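Beta-d-glucoside glucohydrolase (Hypocrea jecorina, PDB 3ZZ1) probably hydrolyses terminal, non-reducing beta-D-glucosyl residues and releases beta-D-glucose, a step in the breakdown of cellulose. Local coordinates at residues 159-164 with 216-221; 196-201 with 293-298; 221-226 with 231-236. One frame throughout, in Å; residues are numbered along the deposited sequence. Where two conformers were deposited one is given.

Contact 1 of 3, residues 159-164 with 216-221; sequences HYILNE and QYTLQT
Y160 reaches out from the end of strand 154-160 and touches T218 and L219 on helix 216-226, one of the helices packed around the parallel strands of the TIM-barrel-like domain of family 3 glycosidases. With CG anti to the backbone N (chi1 -174°), the ring extends from the strand to the helix, and its OH donates to the T218 carbonyl oxygen at 2.6 Å. The hydroxyl stands above the carbonyl plane, 41° out of it, and makes a C=O...O angle of 122°. A tyrosine suits this site because its ring belongs in the apolar layer while its polar end can meet a helix carbonyl. L219 lies at the ring edge, CD2 to Y160 CD2 at 4.1 Å, the leucine running alongside the tyrosine but pointing the opposite way. One ring face is covered by I161, whose CG2 sits 4.2 Å above the plane of the Y160 ring; the peptide joining the two residues is cis, which probably helps bring the isoleucine over the ring. A phenylalanine in place of Y160 would probably leave the T218 carbonyl without its side-chain donor and the ring end untied from the helix. I161 CG2 also comes within 4.5 Å of T218 CG2. The T218 hydroxyl also meets a water, OG1 to water 2.8 Å, and that water donates weakly to Y160 O at 3.4 Å.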
ATOM      1  N   HIS A 159       2.341   3.288   8.695  1.00 10.54           N
ATOM      2  CA  HIS A 159       2.443   3.658  10.100  1.00 10.30           C
ATOM      3  C   HIS A 159       3.732   3.058  10.655  1.00 10.25           C
ATOM      4  O   HIS A 159       4.004   1.869  10.471  1.00  9.99           O
ATOM      5  CB  HIS A 159       1.245   3.112  10.881  1.00 10.13           C
ATOM      6  CG  HIS A 159      -0.083   3.457  10.278  1.00 10.08           C
ATOM      7  ND1 HIS A 159      -0.655   2.717   9.267  1.00  9.87           N
ATOM      8  CD2 HIS A 159      -0.950   4.462  10.545  1.00 10.24           C
ATOM      9  CE1 HIS A 159      -1.816   3.253   8.933  1.00 10.56           C
ATOM     10  NE2 HIS A 159      -2.020   4.311   9.697  1.00 11.28           N
ATOM     11  N   TYR A 160       4.512   3.887  11.342  1.00 10.21           N
ATOM     12  CA  TYR A 160       5.828   3.491  11.831  1.00  9.92           C
ATOM     13  C   TYR A 160       5.762   3.181  13.331  1.00 10.02           C
ATOM     14  O   TYR A 160       5.639   4.093  14.144  1.00 10.22           O
ATOM     15  CB  TYR A 160       6.823   4.618  11.530  1.00  9.87           C
ATOM     16  CG  TYR A 160       8.272   4.318  11.844  1.00 10.25           C
ATOM     17  CD1 TYR A 160       9.048   3.529  10.989  1.00 10.79           C
ATOM     18  CD2 TYR A 160       8.872   4.837  12.986  1.00  9.73           C
ATOM     19  CE1 TYR A 160      10.384   3.255  11.281  1.00 10.59           C
ATOM     20  CE2 TYR A 160      10.198   4.577  13.282  1.00 10.56           C
ATOM     21  CZ  TYR A 160      10.949   3.785  12.428  1.00 10.61           C
ATOM     22  OH  TYR A 160      12.265   3.525  12.731  1.00 11.38           O
ATOM     23  N   ILE A 161       5.843   1.907  13.723  1.00 10.38           N
ATOM     24  CA  ILE A 161       6.083   0.754  12.843  1.00 10.14           C
ATOM     25  C   ILE A 161       5.516  -0.506  13.512  1.00 10.15           C
ATOM     26  O   ILE A 161       5.243  -0.498  14.719  1.00 10.06           O
ATOM     27  CB  ILE A 161       7.607   0.588  12.558  1.00 10.27           C
ATOM     28  CG1 ILE A 161       7.872  -0.482  11.493  1.00 10.58           C
ATOM     29  CG2 ILE A 161       8.403   0.340  13.854  1.00 10.37           C
ATOM     30  CD1 ILE A 161       9.184  -0.319  10.796  1.00 12.26           C
ATOM     31  N   LEU A 162       5.328  -1.570  12.726  1.00 10.10           N
ATOM     32  CA  LEU A 162       4.933  -2.902  13.227  1.00 10.01           C
ATOM     33  C   LEU A 162       3.465  -3.017  13.662  1.00 10.09           C
ATOM     34  O   LEU A 162       3.117  -3.838  14.522  1.00 10.10           O
ATOM     35  CB  LEU A 162       5.874  -3.382  14.349  1.00  9.93           C
ATOM     36  CG  LEU A 162       7.398  -3.379  14.144  1.00  9.59           C
ATOM     37  CD1 LEU A 162       8.086  -3.705  15.456  1.00  9.40           C
ATOM     38  CD2 LEU A 162       7.833  -4.344  13.051  1.00  8.91           C
ATOM     39  N   ASN A 163       2.618  -2.202  13.044  1.00 10.03           N
ATOM     40  CA  ASN A 163       1.173  -2.210  13.265  1.00  9.95           C
ATOM     41  C   ASN A 163       0.520  -3.238  12.335  1.00  9.91           C
ATOM     42  O   ASN A 163      -0.273  -2.888  11.457  1.00  9.98           O
ATOM     43  CB  ASN A 163       0.637  -0.790  13.010  1.00  9.85           C
ATOM     44  CG  ASN A 163      -0.851  -0.627  13.325  1.00 10.20           C
ATOM     45  OD1 ASN A 163      -1.437   0.406  12.990  1.00  9.36           O
ATOM     46  ND2 ASN A 163      -1.465  -1.632  13.958  1.00  9.61           N
ATOM     47  N   GLU A 164       0.854  -4.509  12.550  1.00  9.89           N
ATOM     48  CA  GLU A 164       0.509  -5.599  11.623  1.00 10.07           C
ATOM     49  C   GLU A 164      -0.872  -6.241  11.829  1.00 10.48           C
ATOM     50  O   GLU A 164      -1.248  -7.168  11.092  1.00 10.70           O
ATOM     51  CB  GLU A 164       1.607  -6.668  11.626  1.00  9.67           C
ATOM     52  CG  GLU A 164       2.948  -6.191  11.057  1.00  8.92           C
ATOM     53  CD  GLU A 164       2.897  -5.863   9.568  1.00  7.76           C
ATOM     54  OE1 GLU A 164       2.207  -6.573   8.804  1.00  7.82           O
ATOM     55  OE2 GLU A 164       3.548  -4.885   9.160  1.00  7.95           O
ATOM     56  N   GLN A 216      12.572   5.735  21.633  1.00 13.91           N
ATOM     57  CA  GLN A 216      13.803   6.421  21.253  0.50 13.61           C
ATOM     58  C   GLN A 216      14.593   5.648  20.193  1.00 13.42           C
ATOM     59  O   GLN A 216      15.092   6.243  19.231  1.00 13.24           O
ATOM     60  CB  GLN A 216      14.670   6.708  22.484  0.50 13.62           C
ATOM     61  CG  GLN A 216      15.815   7.680  22.228  0.50 13.99           C
ATOM     62  CD  GLN A 216      16.602   7.999  23.481  0.50 14.84           C
ATOM     63  OE1 GLN A 216      17.802   7.728  23.561  0.50 15.50           O
ATOM     64  NE2 GLN A 216      15.929   8.571  24.473  0.50 15.06           N
ATOM     65  N   TYR A 217      14.701   4.330  20.356  1.00 13.27           N
ATOM     66  CA  TYR A 217      15.442   3.517  19.379  1.00 13.27           C
ATOM     67  C   TYR A 217      14.886   3.641  17.948  1.00 13.08           C
ATOM     68  O   TYR A 217      15.617   4.020  17.030  1.00 13.39           O
ATOM     69  CB  TYR A 217      15.565   2.045  19.809  1.00 13.18           C
ATOM     70  CG  TYR A 217      16.325   1.209  18.795  1.00 13.45           C
ATOM     71  CD1 TYR A 217      17.702   1.372  18.620  1.00 12.71           C
ATOM     72  CD2 TYR A 217      15.666   0.277  17.994  1.00 12.99           C
ATOM     73  CE1 TYR A 217      18.404   0.628  17.677  1.00 12.62           C
ATOM     74  CE2 TYR A 217      16.361  -0.481  17.057  1.00 12.74           C
ATOM     75  CZ  TYR A 217      17.731  -0.300  16.901  1.00 12.97           C
ATOM     76  OH  TYR A 217      18.427  -1.040  15.964  1.00 12.27           O
ATOM     77  N   THR A 218      13.602   3.350  17.761  1.00 12.97           N
ATOM     78  CA  THR A 218      13.017   3.359  16.411  1.00 12.74           C
ATOM     79  C   THR A 218      12.879   4.769  15.827  1.00 12.81           C
ATOM     80  O   THR A 218      13.174   4.986  14.648  1.00 12.90           O
ATOM     81  CB  THR A 218      11.657   2.614  16.345  1.00 12.66           C
ATOM     82  OG1 THR A 218      10.752   3.171  17.300  1.00 12.21           O
ATOM     83  CG2 THR A 218      11.836   1.129  16.629  1.00 12.44           C
ATOM     84  N   LEU A 219      12.447   5.721  16.653  1.00 12.76           N
ATOM     85  CA  LEU A 219      12.259   7.109  16.208  1.00 13.01           C
ATOM     86  C   LEU A 219      13.574   7.857  15.992  1.00 12.79           C
ATOM     87  O   LEU A 219      13.786   8.453  14.939  1.00 12.91           O
ATOM     88  CB  LEU A 219      11.375   7.897  17.184  1.00 12.93           C
ATOM     89  CG  LEU A 219       9.909   7.489  17.382  1.00 13.44           C
ATOM     90  CD1 LEU A 219       9.263   8.397  18.421  1.00 13.47           C
ATOM     91  CD2 LEU A 219       9.110   7.521  16.077  1.00 13.07           C
ATOM     92  N   GLN A 220      14.448   7.837  16.992  1.00 12.67           N
ATOM     93  CA  GLN A 220      15.675   8.623  16.921  1.00 12.73           C
ATOM     94  C   GLN A 220      16.798   7.868  16.228  1.00 12.68           C
ATOM     95  O   GLN A 220      17.336   8.342  15.231  1.00 12.73           O
ATOM     96  CB  GLN A 220      16.116   9.103  18.312  1.00 12.70           C
ATOM     97  CG  GLN A 220      17.291  10.081  18.296  1.00 12.67           C
ATOM     98  CD  GLN A 220      16.969  11.374  17.559  1.00 12.68           C
ATOM     99  OE1 GLN A 220      15.998  12.064  17.874  1.00 12.73           O
ATOM    100  NE2 GLN A 220      17.784  11.702  16.567  1.00 12.71           N
ATOM    101  N   THR A 221      17.147   6.696  16.752  1.00 12.76           N
ATOM    102  CA  THR A 221      18.295   5.957  16.240  1.00 12.93           C
ATOM    103  C   THR A 221      18.034   5.405  14.840  1.00 12.76           C
ATOM    104  O   THR A 221      18.805   5.676  13.924  1.00 12.78           O
ATOM    105  CB  THR A 221      18.748   4.846  17.215  1.00 13.15           C
ATOM    106  OG1 THR A 221      19.084   5.437  18.473  1.00 13.85           O
ATOM    107  CG2 THR A 221      19.970   4.111  16.678  1.00 13.29           C
TER
HETATM  108  O   HOH W   1       8.246   4.044  16.277  1.00 14.28           O

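Contact 2 of 3, residues 196-201 with 293-298; sequences NVASVM and LAAWYL
A198 and A295 meet methyl to methyl, their CB atoms 3.8 Å apart, where the start of strand 199-202 passes helix 282-298. Their CA atoms are separated by just 5.1 Å, an approach that suits alanine on both sides, since a single methyl fills the space between backbones so close. A295 CB also lies 4.0 Å from the carbonyl oxygen of A198, which places it against the main chain as well as the opposing side chain. One turn further along the helix, L298 takes over. Its CG is anti to the backbone N (chi1 177°), and a chi2 of 79° directs CD2 to the carbonyl oxygen of N196, 3.7 Å away. The same methyl lies 4.5 Å from N196 CB, at the margin of contact, so that one leucine branch covers both the backbone and the root of the asparagine. N196 has a positive phi of 64°, a conformation that asparagine adopts more readily than most residues with a side chain. It is the C-prime residue of the Schellman motif that closes helix 178-194, and its side chain also touches W9 of helix 8-20. Besides A198, A295 reaches Q154 and Y232, at or beside the beginnings of the neighbouring strands. Helix 282-298 thus packs against the N-terminal ends of parallel strands, at the turn from helix into strand that is typical of beta/alpha barrels.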
ATOM      1  N   ASN A 196      12.603  11.522  -0.089  1.00 10.64           N
ATOM      2  CA  ASN A 196      12.430  12.806   0.600  1.00 10.61           C
ATOM      3  C   ASN A 196      11.036  13.012   1.185  1.00 10.52           C
ATOM      4  O   ASN A 196      10.519  14.128   1.167  1.00 10.93           O
ATOM      5  CB  ASN A 196      12.804  13.992  -0.303  1.00 10.68           C
ATOM      6  CG  ASN A 196      14.273  14.008  -0.673  1.00 10.77           C
ATOM      7  OD1 ASN A 196      15.136  13.620   0.116  1.00 10.94           O
ATOM      8  ND2 ASN A 196      14.566  14.465  -1.884  1.00 10.81           N
ATOM      9  N   VAL A 197      10.435  11.948   1.721  1.00 10.08           N
ATOM     10  CA  VAL A 197       9.133  12.078   2.368  1.00  9.63           C
ATOM     11  C   VAL A 197       9.251  13.172   3.424  1.00  9.65           C
ATOM     12  O   VAL A 197      10.286  13.299   4.084  1.00  9.43           O
ATOM     13  CB  VAL A 197       8.599  10.731   2.954  1.00  9.73           C
ATOM     14  CG1 VAL A 197       9.326  10.332   4.247  1.00  9.44           C
ATOM     15  CG2 VAL A 197       7.085  10.794   3.179  1.00  9.22           C
ATOM     16  N   ALA A 198       8.207  13.986   3.533  1.00  9.64           N
ATOM     17  CA  ALA A 198       8.210  15.143   4.419  1.00  9.54           C
ATOM     18  C   ALA A 198       8.036  14.708   5.861  1.00  9.42           C
ATOM     19  O   ALA A 198       8.702  15.225   6.766  1.00  9.51           O
ATOM     20  CB  ALA A 198       7.095  16.099   4.027  1.00  9.73           C
ATOM     21  N   SER A 199       7.146  13.739   6.058  1.00  9.06           N
ATOM     22  CA  SER A 199       6.757  13.305   7.387  0.50  8.98           C
ATOM     23  C   SER A 199       6.569  11.792   7.483  1.00  8.99           C
ATOM     24  O   SER A 199       6.403  11.101   6.471  1.00  8.50           O
ATOM     25  CB  SER A 199       5.470  14.018   7.808  0.50  8.92           C
ATOM     26  OG  SER A 199       5.131  13.711   9.146  0.50  9.22           O
ATOM     27  N   VAL A 200       6.593  11.301   8.716  1.00  9.15           N
ATOM     28  CA  VAL A 200       6.366   9.914   9.044  1.00  9.38           C
ATOM     29  C   VAL A 200       5.400   9.930  10.218  1.00 10.02           C
ATOM     30  O   VAL A 200       5.530  10.764  11.114  1.00 10.52           O
ATOM     31  CB  VAL A 200       7.690   9.213   9.432  1.00  9.34           C
ATOM     32  CG1 VAL A 200       7.435   7.845  10.032  1.00  8.97           C
ATOM     33  CG2 VAL A 200       8.626   9.104   8.215  1.00  8.28           C
ATOM     34  N   MET A 201       4.415   9.043  10.203  1.00 10.49           N
ATOM     35  CA  MET A 201       3.479   8.931  11.318  1.00 11.11           C
ATOM     36  C   MET A 201       3.802   7.694  12.161  1.00 11.34           C
ATOM     37  O   MET A 201       3.854   6.578  11.635  1.00 11.43           O
ATOM     38  CB  MET A 201       2.036   8.866  10.804  1.00 11.03           C
ATOM     39  CG  MET A 201       0.983   8.736  11.895  1.00 11.25           C
ATOM     40  SD  MET A 201      -0.647   8.232  11.269  1.00 12.21           S
ATOM     41  CE  MET A 201      -1.115   9.673  10.312  1.00 11.77           C
ATOM     42  N   LEU A 293       9.151  22.947   9.731  1.00 11.12           N
ATOM     43  CA  LEU A 293       9.345  24.064   8.796  1.00 10.99           C
ATOM     44  C   LEU A 293      10.141  23.664   7.550  1.00 11.09           C
ATOM     45  O   LEU A 293       9.866  24.159   6.458  1.00 10.95           O
ATOM     46  CB  LEU A 293      10.009  25.259   9.481  1.00 10.81           C
ATOM     47  CG  LEU A 293       9.259  25.969  10.613  1.00 10.60           C
ATOM     48  CD1 LEU A 293      10.070  27.163  11.086  1.00 10.24           C
ATOM     49  CD2 LEU A 293       7.857  26.390  10.199  1.00  9.86           C
ATOM     50  N   ALA A 294      11.118  22.772   7.712  1.00 11.10           N
ATOM     51  CA  ALA A 294      11.903  22.292   6.572  1.00 11.19           C
ATOM     52  C   ALA A 294      11.035  21.564   5.554  1.00 11.02           C
ATOM     53  O   ALA A 294      11.253  21.696   4.357  1.00 11.20           O
ATOM     54  CB  ALA A 294      13.033  21.397   7.031  1.00 11.10           C
ATOM     55  N   ALA A 295      10.058  20.800   6.040  1.00 11.04           N
ATOM     56  CA  ALA A 295       9.136  20.058   5.180  1.00 11.25           C
ATOM     57  C   ALA A 295       8.255  21.012   4.384  1.00 11.30           C
ATOM     58  O   ALA A 295       7.921  20.754   3.223  1.00 11.58           O
ATOM     59  CB  ALA A 295       8.278  19.113   6.015  1.00 11.18           C
ATOM     60  N   TRP A 296       7.894  22.117   5.030  1.00 11.26           N
ATOM     61  CA  TRP A 296       7.099  23.184   4.441  1.00 11.19           C
ATOM     62  C   TRP A 296       7.894  23.894   3.342  1.00 11.34           C
ATOM     63  O   TRP A 296       7.373  24.136   2.241  1.00 11.47           O
ATOM     64  CB  TRP A 296       6.695  24.144   5.564  1.00 11.17           C
ATOM     65  CG  TRP A 296       5.753  25.268   5.211  1.00 11.29           C
ATOM     66  CD1 TRP A 296       4.481  25.159   4.726  1.00 10.38           C
ATOM     67  CD2 TRP A 296       5.994  26.671   5.396  1.00 10.01           C
ATOM     68  NE1 TRP A 296       3.929  26.407   4.564  1.00 10.27           N
ATOM     69  CE2 TRP A 296       4.834  27.352   4.975  1.00 10.06           C
ATOM     70  CE3 TRP A 296       7.082  27.417   5.872  1.00 10.22           C
ATOM     71  CZ2 TRP A 296       4.730  28.751   5.008  1.00 10.30           C
ATOM     72  CZ3 TRP A 296       6.980  28.812   5.905  1.00 10.05           C
ATOM     73  CH2 TRP A 296       5.813  29.459   5.472  1.00  9.87           C
ATOM     74  N   TYR A 297       9.159  24.205   3.629  1.00 11.18           N
ATOM     75  CA  TYR A 297      10.036  24.853   2.656  1.00 11.17           C
ATOM     76  C   TYR A 297      10.420  23.922   1.512  1.00 11.28           C
ATOM     77  O   TYR A 297      10.535  24.363   0.366  1.00 11.38           O
ATOM     78  CB  TYR A 297      11.296  25.397   3.327  1.00 11.09           C
ATOM     79  CG  TYR A 297      11.077  26.677   4.100  1.00 11.26           C
ATOM     80  CD1 TYR A 297      10.697  27.848   3.452  1.00 11.25           C
ATOM     81  CD2 TYR A 297      11.271  26.725   5.480  1.00 11.70           C
ATOM     82  CE1 TYR A 297      10.498  29.040   4.161  1.00 10.76           C
ATOM     83  CE2 TYR A 297      11.072  27.906   6.196  1.00 11.34           C
ATOM     84  CZ  TYR A 297      10.686  29.056   5.530  1.00 11.01           C
ATOM     85  OH  TYR A 297      10.495  30.228   6.235  1.00 11.79           O
ATOM     86  N   LEU A 298      10.616  22.643   1.838  1.00 11.32           N
ATOM     87  CA  LEU A 298      10.975  21.603   0.868  1.00 11.52           C
ATOM     88  C   LEU A 298       9.933  21.459  -0.234  1.00 11.64           C
ATOM     89  O   LEU A 298      10.278  21.272  -1.398  1.00 11.67           O
ATOM     90  CB  LEU A 298      11.170  20.250   1.575  1.00 11.20           C
ATOM     91  CG  LEU A 298      11.491  19.005   0.727  1.00 11.13           C
ATOM     92  CD1 LEU A 298      12.948  18.951   0.329  1.00 10.59           C
ATOM     93  CD2 LEU A 298      11.107  17.732   1.470  1.00 11.28           C
TER

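Contact 3 of 3, residues 221-226 with 231-236; sequences TVLKDQ and GYVMTD
V233 uses a single methyl, CG2, to meet two side chains of helix 216-226. L223 brings CD2 to 3.8 Å from V233 CG2, and K224 lays its CE at the same distance of 3.8 Å from that methyl. The leucine, with CG anti to the backbone N (chi1 179°), leaves the helix toward the strand, and its branched end suits a layer in which V200 and Y160 are further neighbours. This is the helix-to-strand half of a beta-alpha-beta crossover: the chain leaves strand 199-202, passes the short strands 206-207 and 210-211, runs through helix 216-226 and returns as the adjacent parallel strand 232-235. Valine fits such a strand because its beta-branched chain is at ease in extended backbone and is compact enough to lie under two helix residues. K224 starts off to one side, but its methylene chain, fully extended beyond CG, brings the far end in, CE also passing the G231 carbonyl oxygen at 4.4 Å. Its length carries the ammonium group past the apolar contact to a salt bridge with D252 and a hydrogen bond to the carbonyl of G250. D252 OD2 also accepts from the backbone N of V233.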
ATOM      1  N   THR A 221      17.147   6.696  16.752  1.00 12.76           N
ATOM      2  CA  THR A 221      18.295   5.957  16.240  1.00 12.93           C
ATOM      3  C   THR A 221      18.034   5.405  14.840  1.00 12.76           C
ATOM      4  O   THR A 221      18.805   5.676  13.924  1.00 12.78           O
ATOM      5  CB  THR A 221      18.748   4.846  17.215  1.00 13.15           C
ATOM      6  OG1 THR A 221      19.084   5.437  18.473  1.00 13.85           O
ATOM      7  CG2 THR A 221      19.970   4.111  16.678  1.00 13.29           C
ATOM      8  N   VAL A 222      16.944   4.661  14.666  1.00 12.72           N
ATOM      9  CA  VAL A 222      16.658   4.053  13.364  1.00 12.59           C
ATOM     10  C   VAL A 222      16.201   5.069  12.309  1.00 12.53           C
ATOM     11  O   VAL A 222      16.902   5.295  11.328  1.00 12.82           O
ATOM     12  CB  VAL A 222      15.650   2.881  13.462  1.00 12.71           C
ATOM     13  CG1 VAL A 222      15.454   2.228  12.096  1.00 12.34           C
ATOM     14  CG2 VAL A 222      16.129   1.848  14.471  1.00 12.66           C
ATOM     15  N   LEU A 223      15.034   5.675  12.512  1.00 12.44           N
ATOM     16  CA  LEU A 223      14.454   6.563  11.504  1.00 12.31           C
ATOM     17  C   LEU A 223      15.318   7.792  11.244  1.00 12.15           C
ATOM     18  O   LEU A 223      15.639   8.102  10.101  1.00 12.07           O
ATOM     19  CB  LEU A 223      13.020   6.974  11.877  1.00 12.02           C
ATOM     20  CG  LEU A 223      12.234   7.925  10.958  1.00 11.73           C
ATOM     21  CD1 LEU A 223      12.132   7.412   9.526  1.00 11.50           C
ATOM     22  CD2 LEU A 223      10.838   8.172  11.523  1.00 10.56           C
ATOM     23  N   LYS A 224      15.707   8.476  12.312  1.00 12.28           N
ATOM     24  CA  LYS A 224      16.370   9.764  12.166  1.00 12.16           C
ATOM     25  C   LYS A 224      17.883   9.670  11.986  1.00 12.23           C
ATOM     26  O   LYS A 224      18.453  10.413  11.188  1.00 12.27           O
ATOM     27  CB  LYS A 224      15.999  10.701  13.323  1.00 12.13           C
ATOM     28  CG  LYS A 224      14.574  11.235  13.222  1.00 11.34           C
ATOM     29  CD  LYS A 224      14.224  12.168  14.368  1.00 10.16           C
ATOM     30  CE  LYS A 224      12.796  12.676  14.228  1.00  9.66           C
ATOM     31  NZ  LYS A 224      12.452  13.682  15.268  1.00  9.56           N
ATOM     32  N   ASP A 225      18.523   8.767  12.726  1.00 12.23           N
ATOM     33  CA  ASP A 225      19.981   8.662  12.706  1.00 12.41           C
ATOM     34  C   ASP A 225      20.499   7.660  11.670  1.00 12.57           C
ATOM     35  O   ASP A 225      21.449   7.949  10.943  1.00 12.87           O
ATOM     36  CB  ASP A 225      20.525   8.337  14.104  1.00 12.28           C
ATOM     37  CG  ASP A 225      20.333   9.480  15.094  1.00 12.02           C
ATOM     38  OD1 ASP A 225      19.924  10.581  14.676  1.00 11.88           O
ATOM     39  OD2 ASP A 225      20.599   9.278  16.294  1.00 11.77           O
ATOM     40  N   GLN A 226      19.875   6.491  11.601  1.00 12.54           N
ATOM     41  CA  GLN A 226      20.320   5.454  10.678  1.00 12.68           C
ATOM     42  C   GLN A 226      19.770   5.650   9.268  1.00 12.70           C
ATOM     43  O   GLN A 226      20.502   5.478   8.295  1.00 12.54           O
ATOM     44  CB  GLN A 226      20.001   4.065  11.225  1.00 12.80           C
ATOM     45  CG  GLN A 226      20.944   3.651  12.348  1.00 13.21           C
ATOM     46  CD  GLN A 226      20.528   2.375  13.046  1.00 14.39           C
ATOM     47  OE1 GLN A 226      21.293   1.811  13.830  1.00 15.48           O
ATOM     48  NE2 GLN A 226      19.317   1.909  12.771  1.00 13.96           N
ATOM     49  N   GLY A 231      12.895  14.999   8.071  1.00 11.50           N
ATOM     50  CA  GLY A 231      11.533  15.504   8.297  1.00 11.42           C
ATOM     51  C   GLY A 231      10.997  15.272   9.700  1.00 11.39           C
ATOM     52  O   GLY A 231      11.761  14.984  10.625  1.00 11.03           O
ATOM     53  N   TYR A 232       9.678  15.376   9.856  1.00 11.50           N
ATOM     54  CA  TYR A 232       9.060  15.317  11.184  1.00 11.68           C
ATOM     55  C   TYR A 232       8.189  14.090  11.431  1.00 11.95           C
ATOM     56  O   TYR A 232       7.543  13.571  10.514  1.00 12.11           O
ATOM     57  CB  TYR A 232       8.273  16.602  11.489  1.00 11.46           C
ATOM     58  CG  TYR A 232       7.067  16.862  10.599  1.00 11.68           C
ATOM     59  CD1 TYR A 232       7.210  17.502   9.367  1.00 12.05           C
ATOM     60  CD2 TYR A 232       5.782  16.490  11.002  1.00 11.36           C
ATOM     61  CE1 TYR A 232       6.111  17.748   8.549  1.00 12.09           C
ATOM     62  CE2 TYR A 232       4.670  16.732  10.188  1.00 11.92           C
ATOM     63  CZ  TYR A 232       4.844  17.370   8.965  1.00 11.99           C
ATOM     64  OH  TYR A 232       3.761  17.616   8.152  1.00 11.97           O
ATOM     65  N   VAL A 233       8.182  13.646  12.688  1.00 11.79           N
ATOM     66  CA  VAL A 233       7.360  12.528  13.130  1.00 11.72           C
ATOM     67  C   VAL A 233       6.101  13.047  13.817  1.00 11.89           C
ATOM     68  O   VAL A 233       6.176  13.779  14.814  1.00 11.57           O
ATOM     69  CB  VAL A 233       8.121  11.600  14.116  1.00 11.87           C
ATOM     70  CG1 VAL A 233       7.222  10.456  14.588  1.00 11.65           C
ATOM     71  CG2 VAL A 233       9.410  11.063  13.482  1.00 11.51           C
ATOM     72  N   MET A 234       4.950  12.667  13.271  1.00 11.79           N
ATOM     73  CA  MET A 234       3.669  12.946  13.899  1.00 11.83           C
ATOM     74  C   MET A 234       3.127  11.654  14.493  1.00 11.83           C
ATOM     75  O   MET A 234       3.524  10.559  14.083  1.00 11.66           O
ATOM     76  CB  MET A 234       2.678  13.541  12.889  1.00 12.05           C
ATOM     77  CG  MET A 234       2.003  12.519  11.960  1.00 11.78           C
ATOM     78  SD  MET A 234       0.869  13.274  10.770  1.00 13.34           S
ATOM     79  CE  MET A 234       2.013  14.080   9.654  1.00 12.24           C
ATOM     80  N   THR A 235       2.233  11.788  15.465  1.00 11.70           N
ATOM     81  CA  THR A 235       1.566  10.639  16.061  1.00 11.78           C
ATOM     82  C   THR A 235       0.383  10.255  15.193  1.00 11.79           C
ATOM     83  O   THR A 235      -0.203  11.109  14.522  1.00 12.03           O
ATOM     84  CB  THR A 235       1.014  10.952  17.480  1.00 11.50           C
ATOM     85  OG1 THR A 235       0.062  12.020  17.399  1.00 11.58           O
ATOM     86  CG2 THR A 235       2.123  11.346  18.437  1.00 11.82           C
ATOM     87  N   ASP A 236       0.023   8.974  15.215  1.00 11.93           N
ATOM     88  CA  ASP A 236      -1.302   8.566  14.768  1.00 11.63           C
ATOM     89  C   ASP A 236      -2.278   9.219  15.755  1.00 11.94           C
ATOM     90  O   ASP A 236      -1.847   9.821  16.739  1.00 11.92           O
ATOM     91  CB  ASP A 236      -1.424   7.039  14.740  1.00 11.34           C
ATOM     92  CG  ASP A 236      -2.529   6.549  13.802  1.00 10.59           C
ATOM     93  OD1 ASP A 236      -3.511   7.280  13.566  1.00  9.40           O
ATOM     94  OD2 ASP A 236      -2.421   5.414  13.307  1.00 10.40           O
TER

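All three contacts belong to the barrel-like N-terminal domain, where strands 154-160, 199-202 and 232-235 lie side by side. Contacts 1 and 3 share T221 and helix 216-226, their centres about 8 Å apart. Contact 2, its centre about 18 Å from that of contact 1 and about 11 Å from that of contact 3, lies at the N-terminal strand ends, as contact 3 partly does; contact 1 sits at the C-terminal end of strand 154-160. Strand pairing connects them: Y160 N is 2.8 Å from M201 O, and V200 O is 2.9 Å from M234 N. Barrel enzymes carry their active sites at the C-terminal strand ends, the region where H159 CD2 approaches D236 OD2 at 3.3 Å.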